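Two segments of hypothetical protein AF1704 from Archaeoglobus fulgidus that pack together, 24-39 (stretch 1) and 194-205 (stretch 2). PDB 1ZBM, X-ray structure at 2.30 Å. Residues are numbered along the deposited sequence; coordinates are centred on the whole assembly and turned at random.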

# COMPACT_ATOMS: atom_id res chain seq x y z
N PHE A 24 -5.88 10.68 -3.54
CA PHE A 24 -5.34 11.30 -4.74
C PHE A 24 -5.77 10.48 -5.96
O PHE A 24 -6.43 10.99 -6.87
CB PHE A 24 -3.81 11.36 -4.62
CG PHE A 24 -3.12 12.02 -5.78
CD1 PHE A 24 -3.12 13.40 -5.92
CD2 PHE A 24 -2.48 11.25 -6.75
CE1 PHE A 24 -2.47 14.02 -6.99
CE2 PHE A 24 -1.83 11.85 -7.83
CZ PHE A 24 -1.83 13.25 -7.95
N MSE A 25 -5.41 9.20 -5.95
CA MSE A 25 -5.74 8.26 -7.02
C MSE A 25 -7.25 8.17 -7.27
O MSE A 25 -7.70 8.16 -8.42
CB MSE A 25 -5.18 6.88 -6.66
CG MSE A 25 -5.35 5.81 -7.71
SE MSE A 25 -4.90 4.04 -6.98
CE MSE A 25 -3.19 4.50 -6.17
N PHE A 26 -8.04 8.12 -6.19
CA PHE A 26 -9.50 8.00 -6.31
C PHE A 26 -10.29 9.30 -6.42
O PHE A 26 -11.51 9.26 -6.56
CB PHE A 26 -10.08 7.20 -5.14
CG PHE A 26 -9.89 5.72 -5.25
CD1 PHE A 26 -8.78 5.11 -4.68
CD2 PHE A 26 -10.83 4.93 -5.88
CE1 PHE A 26 -8.62 3.73 -4.74
CE2 PHE A 26 -10.69 3.54 -5.95
CZ PHE A 26 -9.58 2.94 -5.37
N TYR A 27 -9.61 10.44 -6.35
CA TYR A 27 -10.29 11.73 -6.43
C TYR A 27 -11.29 11.87 -7.57
O TYR A 27 -12.44 12.23 -7.35
CB TYR A 27 -9.27 12.88 -6.53
CG TYR A 27 -9.92 14.19 -6.88
CD1 TYR A 27 -9.95 14.65 -8.19
CD2 TYR A 27 -10.57 14.94 -5.90
CE1 TYR A 27 -10.63 15.82 -8.53
CE2 TYR A 27 -11.24 16.11 -6.23
CZ TYR A 27 -11.27 16.54 -7.54
OH TYR A 27 -11.94 17.70 -7.85
N ALA A 28 -10.85 11.59 -8.79
CA ALA A 28 -11.73 11.71 -9.95
C ALA A 28 -12.98 10.85 -9.81
O ALA A 28 -14.08 11.27 -10.19
CB ALA A 28 -10.97 11.32 -11.23
N MSE A 29 -12.82 9.65 -9.27
CA MSE A 29 -13.95 8.74 -9.11
C MSE A 29 -14.87 9.16 -7.96
O MSE A 29 -16.09 9.08 -8.09
CB MSE A 29 -13.45 7.32 -8.88
CG MSE A 29 -14.52 6.25 -9.06
SE MSE A 29 -13.84 4.45 -8.72
CE MSE A 29 -12.96 4.12 -10.42
N THR A 30 -14.29 9.61 -6.86
CA THR A 30 -15.07 10.03 -5.70
C THR A 30 -15.82 11.36 -5.93
O THR A 30 -16.65 11.76 -5.11
CB THR A 30 -14.18 10.16 -4.45
OG1 THR A 30 -13.04 10.98 -4.75
CG2 THR A 30 -13.71 8.79 -3.98
N HIS A 31 -15.52 12.04 -7.03
CA HIS A 31 -16.20 13.31 -7.32
C HIS A 31 -16.99 13.30 -8.61
O HIS A 31 -17.09 14.32 -9.29
CB HIS A 31 -15.19 14.46 -7.34
CG HIS A 31 -14.70 14.86 -5.99
ND1 HIS A 31 -13.97 14.01 -5.19
CD2 HIS A 31 -14.85 16.01 -5.29
CE1 HIS A 31 -13.69 14.62 -4.05
NE2 HIS A 31 -14.22 15.83 -4.08
N GLY A 32 -17.57 12.15 -8.94
CA GLY A 32 -18.38 12.04 -10.14
C GLY A 32 -17.72 12.55 -11.40
O GLY A 32 -18.42 12.89 -12.36
N LYS A 33 -16.39 12.61 -11.41
CA LYS A 33 -15.64 13.08 -12.57
C LYS A 33 -15.40 11.94 -13.56
O LYS A 33 -14.87 12.16 -14.65
CB LYS A 33 -14.30 13.68 -12.13
CG LYS A 33 -14.42 14.85 -11.16
CD LYS A 33 -14.76 16.15 -11.86
CE LYS A 33 -13.60 16.65 -12.71
NZ LYS A 33 -13.93 17.83 -13.57
N VAL A 34 -15.78 10.73 -13.18
CA VAL A 34 -15.60 9.56 -14.04
C VAL A 34 -16.95 9.03 -14.49
O VAL A 34 -17.77 8.63 -13.67
CB VAL A 34 -14.87 8.42 -13.30
CG1 VAL A 34 -14.61 7.27 -14.27
CG2 VAL A 34 -13.58 8.92 -12.69
N ASP A 35 -17.16 9.01 -15.80
CA ASP A 35 -18.43 8.53 -16.34
C ASP A 35 -18.47 7.01 -16.39
O ASP A 35 -17.68 6.38 -17.10
CB ASP A 35 -18.64 9.12 -17.74
CG ASP A 35 -20.09 9.08 -18.17
OD1 ASP A 35 -20.93 9.70 -17.47
OD2 ASP A 35 -20.40 8.43 -19.20
N THR A 36 -19.38 6.41 -15.64
CA THR A 36 -19.53 4.96 -15.58
C THR A 36 -20.95 4.53 -15.27
O THR A 36 -21.67 5.25 -14.59
CB THR A 36 -18.61 4.35 -14.51
OG1 THR A 36 -18.89 2.95 -14.38
CG2 THR A 36 -18.86 5.02 -13.16
N TRP A 37 -21.34 3.35 -15.76
CA TRP A 37 -22.67 2.84 -15.48
C TRP A 37 -22.69 2.06 -14.16
O TRP A 37 -23.74 1.57 -13.75
CB TRP A 37 -23.17 1.93 -16.61
CG TRP A 37 -22.20 0.87 -17.03
CD1 TRP A 37 -21.23 0.98 -17.99
CD2 TRP A 37 -22.09 -0.46 -16.50
NE1 TRP A 37 -20.54 -0.20 -18.10
CE2 TRP A 37 -21.05 -1.10 -17.20
CE3 TRP A 37 -22.79 -1.17 -15.52
CZ2 TRP A 37 -20.67 -2.42 -16.94
CZ3 TRP A 37 -22.41 -2.49 -15.25
CH2 TRP A 37 -21.37 -3.10 -15.97
N LEU A 38 -21.54 1.96 -13.51
CA LEU A 38 -21.43 1.26 -12.24
C LEU A 38 -21.90 2.16 -11.09
O LEU A 38 -21.56 3.34 -11.05
CB LEU A 38 -19.98 0.85 -11.97
CG LEU A 38 -19.39 -0.34 -12.73
CD1 LEU A 38 -17.90 -0.43 -12.44
CD2 LEU A 38 -20.09 -1.63 -12.30
N GLU A 39 -22.68 1.60 -10.18
CA GLU A 39 -23.17 2.34 -9.01
C GLU A 39 -22.21 1.97 -7.88
O GLU A 39 -22.41 0.99 -7.16
CB GLU A 39 -24.60 1.89 -8.69
CG GLU A 39 -25.33 2.74 -7.65
CD GLU A 39 -26.77 2.26 -7.43
OE1 GLU A 39 -27.54 2.21 -8.42
OE2 GLU A 39 -27.13 1.94 -6.27
N VAL A 194 -17.33 -10.43 -16.39
CA VAL A 194 -16.28 -9.86 -17.23
C VAL A 194 -16.65 -8.40 -17.49
O VAL A 194 -15.78 -7.52 -17.56
CB VAL A 194 -16.18 -10.64 -18.56
CG1 VAL A 194 -15.20 -9.96 -19.51
CG2 VAL A 194 -15.72 -12.07 -18.28
N GLU A 195 -17.95 -8.15 -17.60
CA GLU A 195 -18.50 -6.82 -17.86
C GLU A 195 -18.06 -5.85 -16.76
O GLU A 195 -17.48 -4.80 -17.03
CB GLU A 195 -20.03 -6.93 -17.88
CG GLU A 195 -20.76 -5.94 -18.75
CD GLU A 195 -22.23 -6.33 -18.92
OE1 GLU A 195 -22.94 -6.45 -17.89
OE2 GLU A 195 -22.67 -6.52 -20.07
N VAL A 196 -18.33 -6.22 -15.51
CA VAL A 196 -17.96 -5.39 -14.37
C VAL A 196 -16.44 -5.27 -14.25
O VAL A 196 -15.91 -4.21 -13.91
CB VAL A 196 -18.54 -5.96 -13.05
CG1 VAL A 196 -18.00 -5.19 -11.84
CG2 VAL A 196 -20.06 -5.87 -13.08
N GLN A 197 -15.72 -6.36 -14.54
CA GLN A 197 -14.27 -6.32 -14.45
C GLN A 197 -13.66 -5.28 -15.39
O GLN A 197 -12.86 -4.44 -14.97
CB GLN A 197 -13.66 -7.68 -14.78
CG GLN A 197 -13.92 -8.77 -13.77
CD GLN A 197 -13.38 -10.12 -14.25
OE1 GLN A 197 -12.21 -10.23 -14.60
NE2 GLN A 197 -14.23 -11.15 -14.25
N GLU A 198 -14.06 -5.32 -16.65
CA GLU A 198 -13.51 -4.38 -17.63
C GLU A 198 -13.94 -2.95 -17.35
O GLU A 198 -13.14 -2.02 -17.47
CB GLU A 198 -13.94 -4.77 -19.04
CG GLU A 198 -13.09 -4.13 -20.13
CD GLU A 198 -11.70 -4.73 -20.24
OE1 GLU A 198 -10.71 -3.96 -20.35
OE2 GLU A 198 -11.59 -5.99 -20.24
N GLU A 199 -15.20 -2.78 -16.98
CA GLU A 199 -15.72 -1.44 -16.71
C GLU A 199 -15.00 -0.77 -15.56
O GLU A 199 -14.58 0.39 -15.67
CB GLU A 199 -17.22 -1.51 -16.39
CG GLU A 199 -17.87 -0.16 -16.18
CD GLU A 199 -17.65 0.77 -17.36
OE1 GLU A 199 -17.58 0.29 -18.50
OE2 GLU A 199 -17.56 1.99 -17.14
N PHE A 200 -14.85 -1.48 -14.45
CA PHE A 200 -14.17 -0.89 -13.31
C PHE A 200 -12.72 -0.60 -13.61
O PHE A 200 -12.16 0.39 -13.12
CB PHE A 200 -14.25 -1.80 -12.09
CG PHE A 200 -13.62 -1.21 -10.89
CD1 PHE A 200 -14.28 -0.25 -10.14
CD2 PHE A 200 -12.31 -1.53 -10.56
CE1 PHE A 200 -13.65 0.38 -9.08
CE2 PHE A 200 -11.67 -0.90 -9.50
CZ PHE A 200 -12.34 0.05 -8.76
N LEU A 201 -12.09 -1.47 -14.39
CA LEU A 201 -10.70 -1.27 -14.76
C LEU A 201 -10.59 0.04 -15.53
O LEU A 201 -9.66 0.83 -15.30
CB LEU A 201 -10.20 -2.41 -15.63
CG LEU A 201 -8.85 -2.08 -16.26
CD1 LEU A 201 -7.82 -1.88 -15.17
CD2 LEU A 201 -8.44 -3.20 -17.20
N ARG A 202 -11.54 0.27 -16.43
CA ARG A 202 -11.58 1.48 -17.24
C ARG A 202 -11.75 2.72 -16.37
O ARG A 202 -11.05 3.71 -16.54
CB ARG A 202 -12.73 1.42 -18.26
CG ARG A 202 -12.79 2.63 -19.22
CD ARG A 202 -14.01 2.59 -20.13
NE ARG A 202 -15.24 2.86 -19.37
CZ ARG A 202 -15.58 4.06 -18.91
NH1 ARG A 202 -14.80 5.11 -19.14
NH2 ARG A 202 -16.68 4.22 -18.20
N ALA A 203 -12.68 2.66 -15.42
CA ALA A 203 -12.94 3.78 -14.54
C ALA A 203 -11.76 4.03 -13.63
O ALA A 203 -11.44 5.17 -13.31
CB ALA A 203 -14.19 3.53 -13.72
N MSE A 204 -11.11 2.95 -13.20
CA MSE A 204 -9.97 3.05 -12.30
C MSE A 204 -8.81 3.76 -13.00
O MSE A 204 -8.21 4.67 -12.43
CB MSE A 204 -9.53 1.66 -11.83
CG MSE A 204 -8.53 1.66 -10.69
SE MSE A 204 -9.21 2.39 -9.00
CE MSE A 204 -8.16 4.03 -8.90
N ARG A 205 -8.52 3.34 -14.22
CA ARG A 205 -7.43 3.95 -15.00
C ARG A 205 -7.69 5.43 -15.26
O ARG A 205 -6.78 6.26 -15.16
CB ARG A 205 -7.26 3.23 -16.33
CG ARG A 205 -6.54 1.92 -16.19
CD ARG A 205 -6.40 1.22 -17.52
NE ARG A 205 -5.45 0.12 -17.41
CZ ARG A 205 -5.47 -0.97 -18.17
NH1 ARG A 205 -6.39 -1.11 -19.10
NH2 ARG A 205 -4.56 -1.91 -17.98

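The contact opens where the helix of stretch 1 crosses the helix 194-205 at 113°, and selenomethionines contribute much of the packing between them. M25 lays its CG 3.5 Å from CE of M204. M204 CE also sits over one face of the F26 ring, 3.9 Å from its centroid and 11° off the normal, a CH-pi contact that suits a flat ring beside a flexible, polarizable side chain. M204 points its CA-to-CB bond away, yet its long chain bends back to make both contacts. Four residues on from M25, M29 points toward stretch 2 and brings CE within 3.6 Å of A203 CB; alanine's small side chain lets the methyl come close to the backbone, 3.4 Å from A203 C.

After the solvent-exposed turn, V34 CG1 packs 3.8 Å from A203 CB, the same methyl that M29 meets; a short branched side chain is apt for so small a partner. Polar partners follow. R202 NH2 donates to the carbonyl D35 O at 2.6 Å and nearly straight (165°), while also bridging to E199 OE2 at 2.6 Å. T36 OG1 donates to that carboxylate oxygen, OE2 of E199 (3.2 Å), and accepts from L38 N (3.0 Å), so one hydroxyl serves both the helix and its own loop. W37 combines a polar NE1, 3.0 Å from E199 OE1, with a broad apolar ring whose CH2 lies 4.2 Å from V196 CG2. Finally L38, branched and apolar, sets CD1 3.9 Å from F200 CB and CD2 4.2 Å from V196 CG1.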